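Long-range contact in protein DJ-1 homolog D (Arabidopsis thaliana, PDB 4OGG), which belongs to the DJ-1/PfpI family and carries two DJ-1/PfpI domains in tandem on a single chain: residues A171-F183 against V211-C223. Numbering follows the deposited sequence.
Sequences ATYEGHPEFIQLF and VKVPFQSLQALGC
P177 and A220 bring two helices into close contact where the tandem DJ-1/PfpI halves of the chain meet: helix 176-186 comes from the first half and helix 208-221 from the second. The CA atoms of P177 and A220 are 3.9 Å apart and the segment axes approach to 7.5 Å, crossing at -53°. Such closeness suits the small A220, whose CA donates a CH···O contact to P177 O at 3.4 Å. Its methyl group also meets I180, with A220 CB 3.9 Å from I180 CG2, the branch that lies anti to the backbone N. The P177 ring also runs side by side with the Q219 side chain, P177 CG lying 3.7 Å from Q219 CB.

Polar contacts hold both ends. At one, the CB of E174, in the 3-10 turn before the helix, points away from helix 208-221, but the bend at chi2 (-51°) turns the carboxylate back, and E174 OE2 takes K212 NZ on its syn lone pair at 2.9 Å, a salt bridge in which the two side chains cross at about a right angle. Between this bridge and P177, the buried Q216 side chain lies against the Y173 backbone and H176 CB, its amide plane steeply inclined to the imidazole.

Further out, T172 OG1 accepts from E174 N in an ST turn and is also hydrogen-bonded with P158 O. Y173 OH hydrogen-bonds to H50 O, while its ring meets Y16 edge-to-face. Helix 15-27 also touches K212, V213 and S217.

At the opposite end, helix 208-221 closes in a Schellman motif at G222. There, Q181 NE2 donates to A220 O at 2.9 Å, approaching from above the carbonyl plane with a bent N-H···O angle of 141°.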
ATOM      1  N   ALA C 171     -19.736  -5.628 -19.758  1.00 12.55           N
ATOM      2  CA  ALA C 171     -18.282  -5.582 -19.881  1.00 13.86           C
ATOM      3  C   ALA C 171     -17.532  -5.088 -18.643  1.00 14.04           C
ATOM      4  O   ALA C 171     -16.455  -5.597 -18.331  1.00 14.50           O
ATOM      5  CB  ALA C 171     -17.908  -4.723 -21.078  1.00 13.51           C
ATOM      6  N   THR C 172     -18.091  -4.095 -17.955  1.00 14.25           N
ATOM      7  CA  THR C 172     -17.465  -3.522 -16.761  1.00 15.32           C
ATOM      8  C   THR C 172     -18.535  -3.013 -15.802  1.00 14.48           C
ATOM      9  O   THR C 172     -19.713  -2.958 -16.158  1.00 14.24           O
ATOM     10  CB  THR C 172     -16.567  -2.311 -17.108  1.00 16.01           C
ATOM     11  OG1 THR C 172     -17.394  -1.204 -17.498  1.00 17.23           O
ATOM     12  CG2 THR C 172     -15.617  -2.646 -18.249  1.00 17.62           C
ATOM     13  N   TYR C 173     -18.125  -2.624 -14.595  1.00 14.42           N
ATOM     14  CA  TYR C 173     -19.083  -2.115 -13.625  1.00 13.59           C
ATOM     15  C   TYR C 173     -19.755  -0.825 -14.088  1.00 13.83           C
ATOM     16  O   TYR C 173     -20.736  -0.384 -13.496  1.00 13.29           O
ATOM     17  CB  TYR C 173     -18.433  -1.936 -12.243  1.00 14.16           C
ATOM     18  CG  TYR C 173     -17.112  -1.196 -12.203  1.00 13.56           C
ATOM     19  CD1 TYR C 173     -17.032   0.164 -12.515  1.00 14.66           C
ATOM     20  CD2 TYR C 173     -15.944  -1.854 -11.817  1.00 15.21           C
ATOM     21  CE1 TYR C 173     -15.812   0.849 -12.438  1.00 17.06           C
ATOM     22  CE2 TYR C 173     -14.724  -1.181 -11.738  1.00 16.48           C
ATOM     23  CZ  TYR C 173     -14.663   0.164 -12.049  1.00 16.61           C
ATOM     24  OH  TYR C 173     -13.450   0.820 -11.984  1.00 19.46           O
ATOM     25  N   GLU C 174     -19.239  -0.221 -15.154  1.00 14.55           N
ATOM     26  CA  GLU C 174     -19.857   0.992 -15.667  1.00 15.73           C
ATOM     27  C   GLU C 174     -21.190   0.672 -16.336  1.00 15.15           C
ATOM     28  O   GLU C 174     -21.991   1.568 -16.611  1.00 16.30           O
ATOM     29  CB  GLU C 174     -18.920   1.700 -16.649  1.00 18.96           C
ATOM     30  CG  GLU C 174     -17.813   2.461 -15.944  1.00 22.87           C
ATOM     31  CD  GLU C 174     -18.363   3.367 -14.850  1.00 28.20           C
ATOM     32  OE1 GLU C 174     -19.204   4.239 -15.160  1.00 29.66           O
ATOM     33  OE2 GLU C 174     -17.961   3.205 -13.677  1.00 28.92           O
ATOM     34  N   GLY C 175     -21.426  -0.611 -16.592  1.00 14.17           N
ATOM     35  CA  GLY C 175     -22.675  -1.023 -17.210  1.00 14.28           C
ATOM     36  C   GLY C 175     -23.676  -1.529 -16.181  1.00 13.92           C
ATOM     37  O   GLY C 175     -24.744  -2.028 -16.543  1.00 14.06           O
ATOM     38  N   HIS C 176     -23.345  -1.398 -14.896  1.00 13.51           N
ATOM     39  CA  HIS C 176     -24.237  -1.866 -13.837  1.00 13.25           C
ATOM     40  C   HIS C 176     -25.696  -1.422 -13.959  1.00 13.92           C
ATOM     41  O   HIS C 176     -26.602  -2.226 -13.755  1.00 13.72           O
ATOM     42  CB  HIS C 176     -23.733  -1.446 -12.450  1.00 12.34           C
ATOM     43  CG  HIS C 176     -22.695  -2.356 -11.864  1.00 14.58           C
ATOM     44  ND1 HIS C 176     -22.615  -3.699 -12.166  1.00 15.29           N
ATOM     45  CD2 HIS C 176     -21.736  -2.124 -10.936  1.00 11.90           C
ATOM     46  CE1 HIS C 176     -21.654  -4.255 -11.449  1.00 12.80           C
ATOM     47  NE2 HIS C 176     -21.106  -3.320 -10.693  1.00 16.61           N
ATOM     48  N   PRO C 177     -25.947  -0.135 -14.274  1.00 12.36           N
ATOM     49  CA  PRO C 177     -27.339   0.322 -14.389  1.00 13.17           C
ATOM     50  C   PRO C 177     -28.223  -0.532 -15.300  1.00 13.58           C
ATOM     51  O   PRO C 177     -29.233  -1.091 -14.856  1.00 14.06           O
ATOM     52  CB  PRO C 177     -27.191   1.758 -14.892  1.00 14.43           C
ATOM     53  CG  PRO C 177     -25.907   2.203 -14.233  1.00 14.53           C
ATOM     54  CD  PRO C 177     -25.009   0.989 -14.463  1.00 13.34           C
ATOM     55  N   GLU C 178     -27.849  -0.627 -16.570  1.00 13.11           N
ATOM     56  CA  GLU C 178     -28.619  -1.409 -17.533  1.00 13.43           C
ATOM     57  C   GLU C 178     -28.509  -2.906 -17.235  1.00 14.42           C
ATOM     58  O   GLU C 178     -29.460  -3.658 -17.431  1.00 14.08           O
ATOM     59  CB  GLU C 178     -28.139  -1.115 -18.959  1.00 14.60           C
ATOM     60  CG  GLU C 178     -28.783  -2.004 -20.014  1.00 15.88           C
ATOM     61  CD  GLU C 178     -28.381  -1.641 -21.432  1.00 18.22           C
ATOM     62  OE1 GLU C 178     -27.306  -1.030 -21.621  1.00 19.39           O
ATOM     63  OE2 GLU C 178     -29.139  -1.981 -22.364  1.00 20.88           O
ATOM     64  N   PHE C 179     -27.341  -3.321 -16.749  1.00 13.54           N
ATOM     65  CA  PHE C 179     -27.076  -4.716 -16.401  1.00 13.98           C
ATOM     66  C   PHE C 179     -28.106  -5.180 -15.377  1.00 14.35           C
ATOM     67  O   PHE C 179     -28.805  -6.176 -15.571  1.00 13.34           O
ATOM     68  CB  PHE C 179     -25.666  -4.821 -15.810  1.00 13.76           C
ATOM     69  CG  PHE C 179     -25.260  -6.218 -15.395  1.00 12.81           C
ATOM     70  CD1 PHE C 179     -25.149  -7.239 -16.331  1.00 11.73           C
ATOM     71  CD2 PHE C 179     -24.909  -6.482 -14.072  1.00 13.37           C
ATOM     72  CE1 PHE C 179     -24.684  -8.510 -15.958  1.00 13.28           C
ATOM     73  CE2 PHE C 179     -24.446  -7.744 -13.685  1.00 12.06           C
ATOM     74  CZ  PHE C 179     -24.331  -8.762 -14.631  1.00 12.22           C
ATOM     75  N   ILE C 180     -28.196  -4.434 -14.284  1.00 13.78           N
ATOM     76  CA  ILE C 180     -29.123  -4.753 -13.213  1.00 14.40           C
ATOM     77  C   ILE C 180     -30.580  -4.600 -13.656  1.00 15.10           C
ATOM     78  O   ILE C 180     -31.430  -5.422 -13.308  1.00 13.74           O
ATOM     79  CB  ILE C 180     -28.830  -3.862 -11.981  1.00 15.15           C
ATOM     80  CG1 ILE C 180     -27.442  -4.210 -11.432  1.00 15.13           C
ATOM     81  CG2 ILE C 180     -29.912  -4.040 -10.924  1.00 15.17           C
ATOM     82  CD1 ILE C 180     -26.947  -3.300 -10.322  1.00 13.94           C
ATOM     83  N   GLN C 181     -30.871  -3.560 -14.432  1.00 14.53           N
ATOM     84  CA  GLN C 181     -32.242  -3.350 -14.895  1.00 16.01           C
ATOM     85  C   GLN C 181     -32.721  -4.527 -15.742  1.00 14.59           C
ATOM     86  O   GLN C 181     -33.838  -5.018 -15.568  1.00 14.36           O
ATOM     87  CB  GLN C 181     -32.345  -2.060 -15.712  1.00 16.51           C
ATOM     88  CG  GLN C 181     -33.778  -1.582 -15.899  1.00 18.18           C
ATOM     89  CD  GLN C 181     -33.874  -0.339 -16.761  1.00 20.34           C
ATOM     90  OE1 GLN C 181     -33.881  -0.423 -17.989  1.00 22.89           O
ATOM     91  NE2 GLN C 181     -33.939   0.824 -16.121  1.00 21.03           N
ATOM     92  N   LEU C 182     -31.871  -4.981 -16.654  1.00 14.02           N
ATOM     93  CA  LEU C 182     -32.212  -6.096 -17.529  1.00 14.72           C
ATOM     94  C   LEU C 182     -32.435  -7.376 -16.735  1.00 15.85           C
ATOM     95  O   LEU C 182     -33.301  -8.186 -17.072  1.00 16.87           O
ATOM     96  CB  LEU C 182     -31.101  -6.312 -18.559  1.00 15.62           C
ATOM     97  CG  LEU C 182     -30.979  -5.243 -19.648  1.00 15.84           C
ATOM     98  CD1 LEU C 182     -29.656  -5.387 -20.371  1.00 14.45           C
ATOM     99  CD2 LEU C 182     -32.153  -5.371 -20.621  1.00 13.93           C
ATOM    100  N   PHE C 183     -31.651  -7.551 -15.674  1.00 15.31           N
ATOM    101  CA  PHE C 183     -31.758  -8.735 -14.832  1.00 14.08           C
ATOM    102  C   PHE C 183     -33.078  -8.698 -14.073  1.00 15.61           C
ATOM    103  O   PHE C 183     -33.778  -9.705 -13.976  1.00 15.43           O
ATOM    104  CB  PHE C 183     -30.576  -8.787 -13.857  1.00 14.60           C
ATOM    105  CG  PHE C 183     -30.495 -10.059 -13.055  1.00 12.43           C
ATOM    106  CD1 PHE C 183     -30.382 -11.295 -13.689  1.00 14.82           C
ATOM    107  CD2 PHE C 183     -30.496 -10.017 -11.665  1.00 14.44           C
ATOM    108  CE1 PHE C 183     -30.266 -12.472 -12.945  1.00 14.12           C
ATOM    109  CE2 PHE C 183     -30.382 -11.188 -10.912  1.00 13.89           C
ATOM    110  CZ  PHE C 183     -30.265 -12.415 -11.553  1.00 15.45           C
ATOM    111  N   VAL C 211     -20.982   5.823  -2.310  1.00 14.80           N
ATOM    112  CA  VAL C 211     -21.282   6.678  -3.445  1.00 15.76           C
ATOM    113  C   VAL C 211     -21.742   5.786  -4.602  1.00 16.13           C
ATOM    114  O   VAL C 211     -22.805   6.005  -5.178  1.00 16.03           O
ATOM    115  CB  VAL C 211     -20.057   7.519  -3.906  1.00 15.49           C
ATOM    116  CG1 VAL C 211     -18.864   6.620  -4.202  1.00 16.76           C
ATOM    117  CG2 VAL C 211     -20.430   8.333  -5.151  1.00 16.08           C
ATOM    118  N   LYS C 212     -20.965   4.749  -4.902  1.00 14.50           N
ATOM    119  CA  LYS C 212     -21.273   3.874  -6.026  1.00 12.56           C
ATOM    120  C   LYS C 212     -22.556   3.061  -5.929  1.00 12.09           C
ATOM    121  O   LYS C 212     -23.321   3.000  -6.891  1.00 13.88           O
ATOM    122  CB  LYS C 212     -20.107   2.916  -6.289  1.00 12.11           C
ATOM    123  CG  LYS C 212     -20.063   2.384  -7.726  1.00 13.82           C
ATOM    124  CD  LYS C 212     -19.584   3.467  -8.697  1.00 15.04           C
ATOM    125  CE  LYS C 212     -19.298   2.900 -10.084  1.00 15.48           C
ATOM    126  NZ  LYS C 212     -18.741   3.927 -11.017  1.00 16.69           N
ATOM    127  N   VAL C 213     -22.794   2.431  -4.786  1.00 13.48           N
ATOM    128  CA  VAL C 213     -23.987   1.606  -4.647  1.00 12.22           C
ATOM    129  C   VAL C 213     -25.296   2.378  -4.800  1.00 14.12           C
ATOM    130  O   VAL C 213     -26.129   2.023  -5.636  1.00 14.26           O
ATOM    131  CB  VAL C 213     -23.978   0.821  -3.316  1.00 13.28           C
ATOM    132  CG1 VAL C 213     -25.246  -0.017  -3.192  1.00 13.49           C
ATOM    133  CG2 VAL C 213     -22.755  -0.093  -3.274  1.00 13.23           C
ATOM    134  N   PRO C 214     -25.505   3.440  -4.004  1.00 14.42           N
ATOM    135  CA  PRO C 214     -26.770   4.166  -4.172  1.00 15.32           C
ATOM    136  C   PRO C 214     -26.864   4.801  -5.561  1.00 15.46           C
ATOM    137  O   PRO C 214     -27.925   4.798  -6.190  1.00 15.47           O
ATOM    138  CB  PRO C 214     -26.720   5.218  -3.062  1.00 13.52           C
ATOM    139  CG  PRO C 214     -25.860   4.559  -2.004  1.00 15.35           C
ATOM    140  CD  PRO C 214     -24.759   3.949  -2.838  1.00 14.54           C
ATOM    141  N   PHE C 215     -25.742   5.330  -6.038  1.00 14.63           N
ATOM    142  CA  PHE C 215     -25.694   5.987  -7.340  1.00 14.59           C
ATOM    143  C   PHE C 215     -26.134   5.049  -8.458  1.00 15.02           C
ATOM    144  O   PHE C 215     -27.035   5.372  -9.233  1.00 16.22           O
ATOM    145  CB  PHE C 215     -24.275   6.508  -7.606  1.00 14.34           C
ATOM    146  CG  PHE C 215     -24.160   7.383  -8.826  1.00 16.37           C
ATOM    147  CD1 PHE C 215     -23.767   6.849 -10.050  1.00 16.79           C
ATOM    148  CD2 PHE C 215     -24.439   8.743  -8.750  1.00 17.81           C
ATOM    149  CE1 PHE C 215     -23.652   7.656 -11.182  1.00 18.19           C
ATOM    150  CE2 PHE C 215     -24.329   9.561  -9.878  1.00 17.56           C
ATOM    151  CZ  PHE C 215     -23.934   9.015 -11.095  1.00 18.51           C
ATOM    152  N   GLN C 216     -25.521   3.875  -8.529  1.00 13.49           N
ATOM    153  CA  GLN C 216     -25.879   2.930  -9.573  1.00 13.93           C
ATOM    154  C   GLN C 216     -27.210   2.228  -9.330  1.00 14.24           C
ATOM    155  O   GLN C 216     -27.878   1.824 -10.279  1.00 15.22           O
ATOM    156  CB  GLN C 216     -24.751   1.918  -9.771  1.00 14.09           C
ATOM    157  CG  GLN C 216     -23.496   2.586 -10.310  1.00 12.73           C
ATOM    158  CD  GLN C 216     -22.528   1.613 -10.928  1.00 15.87           C
ATOM    159  OE1 GLN C 216     -22.068   1.811 -12.055  1.00 16.79           O
ATOM    160  NE2 GLN C 216     -22.201   0.560 -10.199  1.00 11.21           N
ATOM    161  N   SER C 217     -27.606   2.089  -8.068  1.00 14.82           N
ATOM    162  CA  SER C 217     -28.882   1.449  -7.764  1.00 14.29           C
ATOM    163  C   SER C 217     -30.007   2.318  -8.329  1.00 15.30           C
ATOM    164  O   SER C 217     -30.942   1.818  -8.961  1.00 14.76           O
ATOM    165  CB  SER C 217     -29.070   1.290  -6.250  1.00 15.03           C
ATOM    166  OG  SER C 217     -28.200   0.305  -5.717  1.00 16.12           O
ATOM    167  N   LEU C 218     -29.906   3.624  -8.106  1.00 14.43           N
ATOM    168  CA  LEU C 218     -30.922   4.550  -8.594  1.00 16.34           C
ATOM    169  C   LEU C 218     -30.913   4.645 -10.118  1.00 16.58           C
ATOM    170  O   LEU C 218     -31.965   4.791 -10.741  1.00 17.77           O
ATOM    171  CB  LEU C 218     -30.719   5.933  -7.960  1.00 16.61           C
ATOM    172  CG  LEU C 218     -30.946   5.970  -6.446  1.00 17.49           C
ATOM    173  CD1 LEU C 218     -30.502   7.311  -5.877  1.00 17.31           C
ATOM    174  CD2 LEU C 218     -32.418   5.714  -6.148  1.00 19.14           C
ATOM    175  N   GLN C 219     -29.731   4.562 -10.722  1.00 16.00           N
ATOM    176  CA  GLN C 219     -29.637   4.609 -12.177  1.00 15.74           C
ATOM    177  C   GLN C 219     -30.241   3.340 -12.771  1.00 15.07           C
ATOM    178  O   GLN C 219     -30.796   3.363 -13.870  1.00 14.87           O
ATOM    179  CB  GLN C 219     -28.182   4.706 -12.634  1.00 15.01           C
ATOM    180  CG  GLN C 219     -27.516   6.049 -12.387  1.00 16.66           C
ATOM    181  CD  GLN C 219     -26.090   6.068 -12.893  1.00 17.75           C
ATOM    182  OE1 GLN C 219     -25.294   5.189 -12.559  1.00 16.99           O
ATOM    183  NE2 GLN C 219     -25.757   7.069 -13.703  1.00 18.82           N
ATOM    184  N   ALA C 220     -30.120   2.229 -12.048  1.00 14.25           N
ATOM    185  CA  ALA C 220     -30.651   0.953 -12.527  1.00 15.34           C
ATOM    186  C   ALA C 220     -32.172   0.983 -12.639  1.00 16.97           C
ATOM    187  O   ALA C 220     -32.758   0.294 -13.479  1.00 17.13           O
ATOM    188  CB  ALA C 220     -30.224  -0.172 -11.602  1.00 14.34           C
ATOM    189  N   LEU C 221     -32.802   1.779 -11.782  1.00 16.07           N
ATOM    190  CA  LEU C 221     -34.253   1.912 -11.779  1.00 17.09           C
ATOM    191  C   LEU C 221     -34.701   2.762 -12.964  1.00 17.82           C
ATOM    192  O   LEU C 221     -35.857   2.698 -13.379  1.00 17.40           O
ATOM    193  CB  LEU C 221     -34.722   2.555 -10.470  1.00 15.30           C
ATOM    194  CG  LEU C 221     -34.543   1.728  -9.194  1.00 16.12           C
ATOM    195  CD1 LEU C 221     -34.724   2.608  -7.972  1.00 14.59           C
ATOM    196  CD2 LEU C 221     -35.541   0.581  -9.184  1.00 14.95           C
ATOM    197  N   GLY C 222     -33.778   3.554 -13.504  1.00 18.08           N
ATOM    198  CA  GLY C 222     -34.101   4.405 -14.636  1.00 18.81           C
ATOM    199  C   GLY C 222     -34.018   5.889 -14.328  1.00 19.65           C
ATOM    200  O   GLY C 222     -34.317   6.726 -15.183  1.00 20.79           O
ATOM    201  N   CYS C 223     -33.602   6.222 -13.111  1.00 18.18           N
ATOM    202  CA  CYS C 223     -33.488   7.616 -12.690  1.00 19.03           C
ATOM    203  C   CYS C 223     -32.293   8.319 -13.320  1.00 19.40           C
ATOM    204  O   CYS C 223     -31.298   7.686 -13.681  1.00 18.45           O
ATOM    205  CB  CYS C 223     -33.339   7.706 -11.166  1.00 18.72           C
ATOM    206  SG  CYS C 223     -34.630   6.911 -10.188  1.00 20.49           S
TER